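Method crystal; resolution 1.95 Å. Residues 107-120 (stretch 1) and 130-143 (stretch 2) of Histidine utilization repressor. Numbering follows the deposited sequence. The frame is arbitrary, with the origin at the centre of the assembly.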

# COMPACT_ATOMS: atom_id res chain seq x y z
N GLN B 107 -13.94 -25.88 6.92
CA GLN B 107 -13.37 -26.86 7.84
C GLN B 107 -12.69 -26.17 9.02
O GLN B 107 -11.50 -26.41 9.28
N ILE B 108 -13.45 -25.35 9.77
CA ILE B 108 -12.92 -24.63 10.96
C ILE B 108 -13.86 -24.82 12.15
O ILE B 108 -15.01 -25.25 12.02
N ASP B 109 -13.31 -24.54 13.33
CA ASP B 109 -14.04 -24.53 14.58
C ASP B 109 -15.11 -23.45 14.50
O ASP B 109 -14.91 -22.45 13.85
N ALA B 110 -16.24 -23.66 15.16
CA ALA B 110 -17.30 -22.64 15.17
C ALA B 110 -16.77 -21.35 15.82
O ALA B 110 -17.09 -20.25 15.42
N GLY B 111 -15.94 -21.46 16.82
CA GLY B 111 -15.39 -20.26 17.49
C GLY B 111 -14.11 -19.63 16.84
O GLY B 111 -13.48 -18.70 17.40
N GLU B 112 -13.67 -20.14 15.69
CA GLU B 112 -12.47 -19.58 14.98
C GLU B 112 -12.79 -18.16 14.48
O GLU B 112 -13.76 -18.00 13.76
N PRO B 113 -11.94 -17.17 14.84
CA PRO B 113 -12.08 -15.81 14.36
C PRO B 113 -11.69 -15.81 12.91
O PRO B 113 -10.68 -16.43 12.52
N CYS B 114 -12.55 -15.17 12.11
CA CYS B 114 -12.38 -15.14 10.66
C CYS B 114 -12.18 -13.67 10.25
O CYS B 114 -12.70 -12.78 10.85
N LEU B 115 -11.38 -13.48 9.21
CA LEU B 115 -11.12 -12.19 8.68
C LEU B 115 -12.17 -12.06 7.53
O LEU B 115 -12.13 -12.84 6.57
N LEU B 116 -13.02 -11.05 7.63
CA LEU B 116 -14.02 -10.77 6.63
C LEU B 116 -13.60 -9.55 5.85
O LEU B 116 -13.32 -8.49 6.43
N ILE B 117 -13.55 -9.70 4.54
CA ILE B 117 -13.19 -8.58 3.66
C ILE B 117 -14.33 -8.43 2.67
O ILE B 117 -14.72 -9.43 2.00
N ARG B 118 -14.86 -7.22 2.56
CA ARG B 118 -15.92 -6.94 1.62
C ARG B 118 -15.32 -5.95 0.68
O ARG B 118 -14.80 -4.91 1.10
N ARG B 119 -15.37 -6.27 -0.61
CA ARG B 119 -14.70 -5.49 -1.63
C ARG B 119 -15.68 -5.13 -2.77
O ARG B 119 -16.55 -5.96 -3.12
N ARG B 120 -15.47 -3.98 -3.38
CA ARG B 120 -16.12 -3.61 -4.66
C ARG B 120 -15.02 -3.16 -5.58
O ARG B 120 -14.05 -2.54 -5.11
N ALA B 130 -18.69 -7.02 -6.74
CA ALA B 130 -18.59 -6.86 -5.29
C ALA B 130 -18.43 -8.25 -4.72
O ALA B 130 -19.08 -9.20 -5.22
N ALA B 131 -17.56 -8.42 -3.72
CA ALA B 131 -17.27 -9.77 -3.20
C ALA B 131 -17.24 -9.74 -1.68
O ALA B 131 -16.82 -8.76 -1.08
N ARG B 132 -17.56 -10.86 -1.07
CA ARG B 132 -17.52 -10.97 0.38
C ARG B 132 -16.59 -12.11 0.59
O ARG B 132 -16.85 -13.23 0.13
N LEU B 133 -15.44 -11.86 1.21
CA LEU B 133 -14.41 -12.94 1.26
C LEU B 133 -14.19 -13.27 2.72
O LEU B 133 -13.91 -12.37 3.54
N ILE B 134 -14.35 -14.52 3.10
CA ILE B 134 -14.18 -14.84 4.52
C ILE B 134 -13.05 -15.83 4.63
O ILE B 134 -13.00 -16.80 3.86
N HIS B 135 -12.12 -15.55 5.54
CA HIS B 135 -10.92 -16.36 5.66
C HIS B 135 -10.85 -16.87 7.08
O HIS B 135 -11.11 -16.09 7.97
N PRO B 136 -10.45 -18.16 7.28
CA PRO B 136 -10.07 -18.47 8.69
C PRO B 136 -8.88 -17.63 9.19
O PRO B 136 -7.88 -17.48 8.52
N GLY B 137 -9.04 -17.04 10.34
CA GLY B 137 -8.06 -16.10 10.84
C GLY B 137 -6.71 -16.77 11.06
O GLY B 137 -5.67 -16.11 10.97
N SER B 138 -6.74 -18.09 11.25
CA SER B 138 -5.45 -18.82 11.41
C SER B 138 -4.77 -19.10 10.07
O SER B 138 -3.65 -19.60 10.07
N ARG B 139 -5.48 -18.84 8.95
CA ARG B 139 -5.05 -19.29 7.63
C ARG B 139 -4.77 -18.19 6.61
O ARG B 139 -4.24 -18.47 5.53
N HIS B 140 -5.12 -16.94 6.94
CA HIS B 140 -4.78 -15.82 6.11
C HIS B 140 -4.69 -14.51 6.91
O HIS B 140 -5.52 -14.25 7.78
N ARG B 141 -3.76 -13.66 6.53
CA ARG B 141 -3.77 -12.28 7.06
C ARG B 141 -3.26 -11.33 6.00
O ARG B 141 -2.68 -11.79 5.05
N LEU B 142 -3.44 -10.02 6.21
CA LEU B 142 -3.01 -9.01 5.27
C LEU B 142 -1.68 -8.51 5.77
O LEU B 142 -1.56 -8.25 6.97
N GLU B 143 -0.67 -8.37 4.91
CA GLU B 143 0.63 -7.86 5.39
C GLU B 143 1.07 -6.79 4.40
O GLU B 143 0.85 -6.96 3.19

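The strand ending at Arg120 and the strand 130-136 run antiparallel, and their backbones satisfy one another in pairs. Leu115 N donates to His135 O and His135 N to Leu115 O, both at 2.9 Å. The next pair follows two residues on: Ile117 N reaches Leu133 O at 2.9 Å, and Leu133 N returns to Ile117 O at 2.7 Å. Arg119 N to Ala131 O (2.9 Å) and Ala131 N to Arg119 O (2.7 Å) complete the ladder. These bonds join alternate residues, and the extended backbone sends successive side chains to opposite faces of the sheet.

One face carries Leu115, Ile117 and Arg119 beside His135, Leu133 and Ala131. Leu115 (t, p) and Ile117 (m, t) reach beyond their strand partners to Leu142 (m, t): Leu115 CD2 lies 4.0 Å from Leu142 CG, and Ile117 CD1 lies 4.0 Å from Leu142 CD2. Branched aliphatic chains suit this buried ground, since they fill space without leaving a polar atom unpaired. Ile117 CD1 also meets His135 NE2 at 3.6 Å, a packing contact with the imidazole, whose chi1 is m. Leu133 (m, t) places CD1 4.2 Å from Ile117 CB and 3.4 Å from Arg119 NE, so the long arginine lies against a hydrocarbon neighbour.

On the other face, Leu116 (t, p) sets CD1 4.1 Å from Ile134 CB and 3.7 Å from Arg132 CG. The same methyl sits over one face of the Arg132 guanidinium, leaving the edge of that planar group free for polar partners; NH1 is hydrogen-bonded elsewhere in the structure. Arg120 CG packs on Ala130 CB at 3.7 Å.

Beyond the ladder, side chains join the backbone in the polar bonding. Glu112, with chi1 t and chi2 p, directs OE2 into the turn after Pro136, where the carboxylate oxygen accepts from Ser138 N at 2.8 Å and from Ser138 OG at 2.6 Å. Serine (chi1 p) thus supplies two donors to one acceptor. Gly137 N donates a hydrogen bond to Pro113 O at 2.8 Å; a CB on Gly137 would lie 2.4 Å from Pro113 O, a clash that the glycine avoids. Pro136 O in turn accepts from Arg139 N at 2.8 Å.

Arg139 (m, t, t) extends back to the loop, where NH2 donates to Gln107 O at 2.8 Å in the guanidinium plane. Ile108 (p, t) covers one face of that group, its CG2 3.4 Å from Arg139 NH2 and 3.6 Å from Pro136 CB. Arginine thus combines a polar edge with a face that tolerates a methyl.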

# COMPACT_ATOMS: atom_id res chain seq x y z
CB GLN B 107 -12.36 -27.77 7.12
CG GLN B 107 -13.08 -28.72 6.14
CD GLN B 107 -12.10 -29.53 5.33
OE1 GLN B 107 -11.36 -30.36 5.85
NE2 GLN B 107 -12.07 -29.25 4.05
CB ILE B 108 -12.78 -23.10 10.72
CG1 ILE B 108 -14.06 -22.54 10.10
CG2 ILE B 108 -11.65 -22.86 9.75
CD1 ILE B 108 -14.18 -20.93 10.05
CB ASP B 109 -12.99 -24.25 15.68
CG ASP B 109 -12.20 -25.53 16.04
OD1 ASP B 109 -12.50 -26.58 15.47
OD2 ASP B 109 -11.30 -25.52 16.90
CB ALA B 110 -18.59 -23.24 15.91
CB GLU B 112 -12.15 -20.41 13.72
CG GLU B 112 -11.15 -19.74 12.63
CD GLU B 112 -9.71 -19.96 13.01
OE1 GLU B 112 -9.48 -20.42 14.13
OE2 GLU B 112 -8.83 -19.73 12.18
CB PRO B 113 -11.03 -15.06 15.17
CG PRO B 113 -9.95 -16.21 15.50
CD PRO B 113 -10.86 -17.27 15.88
CB CYS B 114 -13.57 -15.71 9.92
SG CYS B 114 -13.71 -17.50 10.13
CB LEU B 115 -9.71 -12.15 8.10
CG LEU B 115 -9.16 -10.77 7.70
CD1 LEU B 115 -9.08 -9.85 8.92
CD2 LEU B 115 -7.78 -10.85 6.97
CB LEU B 116 -15.37 -10.51 7.32
CG LEU B 116 -16.51 -10.12 6.32
CD1 LEU B 116 -16.86 -11.30 5.41
CD2 LEU B 116 -17.71 -9.72 7.11
CB ILE B 117 -11.87 -8.92 2.93
CG1 ILE B 117 -10.76 -9.22 3.96
CG2 ILE B 117 -11.41 -7.76 2.00
CD1 ILE B 117 -9.49 -9.51 3.29
CB ARG B 118 -17.14 -6.34 2.34
CG ARG B 118 -17.94 -7.41 3.01
CD ARG B 118 -19.21 -6.94 3.61
NE ARG B 118 -18.96 -6.28 4.87
CZ ARG B 118 -19.84 -5.46 5.45
NH1 ARG B 118 -21.03 -5.25 4.88
NH2 ARG B 118 -19.55 -4.89 6.63
CB ARG B 119 -13.66 -6.39 -2.25
CG ARG B 119 -12.44 -6.60 -1.40
CD ARG B 119 -11.35 -6.93 -2.39
NE ARG B 119 -10.49 -7.96 -1.88
CZ ARG B 119 -9.42 -7.76 -1.10
NH1 ARG B 119 -8.69 -8.83 -0.73
NH2 ARG B 119 -9.08 -6.53 -0.70
CB ARG B 120 -17.02 -2.42 -4.41
CG ARG B 120 -18.44 -2.76 -4.36
CD ARG B 120 -19.29 -1.87 -3.40
NE ARG B 120 -18.85 -0.51 -2.99
CZ ARG B 120 -19.48 0.62 -3.35
NH1 ARG B 120 -20.53 0.58 -4.19
NH2 ARG B 120 -19.05 1.79 -2.90
CB ALA B 130 -19.87 -6.20 -4.76
CB ALA B 131 -15.92 -10.33 -3.74
CB ARG B 132 -18.93 -11.34 0.90
CG ARG B 132 -19.05 -11.44 2.41
CD ARG B 132 -20.44 -11.89 2.80
NE ARG B 132 -20.59 -11.71 4.25
CZ ARG B 132 -20.36 -12.67 5.12
NH1 ARG B 132 -20.02 -13.87 4.67
NH2 ARG B 132 -20.48 -12.44 6.42
CB LEU B 133 -13.10 -12.43 0.64
CG LEU B 133 -13.18 -11.69 -0.72
CD1 LEU B 133 -11.89 -10.91 -0.80
CD2 LEU B 133 -13.17 -12.81 -1.70
CB ILE B 134 -15.56 -15.21 5.21
CG1 ILE B 134 -15.37 -15.80 6.62
CG2 ILE B 134 -16.37 -16.19 4.35
CD1 ILE B 134 -16.80 -15.68 7.45
CB HIS B 135 -9.67 -15.52 5.43
CG HIS B 135 -9.74 -14.64 4.23
ND1 HIS B 135 -9.16 -14.97 3.02
CD2 HIS B 135 -10.35 -13.45 4.05
CE1 HIS B 135 -9.33 -13.98 2.17
NE2 HIS B 135 -10.07 -13.06 2.76
CB PRO B 136 -9.73 -19.97 8.63
CG PRO B 136 -10.33 -20.49 7.28
CD PRO B 136 -10.21 -19.32 6.38
CB SER B 138 -5.66 -20.15 12.14
OG SER B 138 -6.69 -20.98 11.57
CB ARG B 139 -6.04 -20.36 7.06
CG ARG B 139 -6.10 -21.57 8.06
CD ARG B 139 -6.88 -22.74 7.38
NE ARG B 139 -7.52 -23.59 8.42
CZ ARG B 139 -8.62 -24.29 8.23
NH1 ARG B 139 -9.26 -24.29 7.05
NH2 ARG B 139 -9.10 -25.05 9.24
CB HIS B 140 -5.86 -15.66 5.03
CG HIS B 140 -5.56 -14.58 4.02
ND1 HIS B 140 -4.45 -14.60 3.21
CD2 HIS B 140 -6.28 -13.50 3.65
CE1 HIS B 140 -4.45 -13.53 2.44
NE2 HIS B 140 -5.56 -12.85 2.68
CB ARG B 141 -2.85 -12.19 8.28
CG ARG B 141 -1.47 -12.65 8.01
CD ARG B 141 -0.74 -12.84 9.38
NE ARG B 141 0.70 -12.92 9.26
CZ ARG B 141 1.55 -13.03 10.29
NH1 ARG B 141 1.15 -13.13 11.58
NH2 ARG B 141 2.86 -13.06 10.03
CB LEU B 142 -4.03 -7.88 5.24
CG LEU B 142 -5.48 -8.29 4.95
CD1 LEU B 142 -6.41 -7.05 4.95
CD2 LEU B 142 -5.54 -9.04 3.62
CB GLU B 143 1.68 -8.98 5.47
CG GLU B 143 1.26 -10.22 6.38
CD GLU B 143 2.27 -11.41 6.40
OE1 GLU B 143 3.46 -11.17 6.19
OE2 GLU B 143 1.86 -12.57 6.66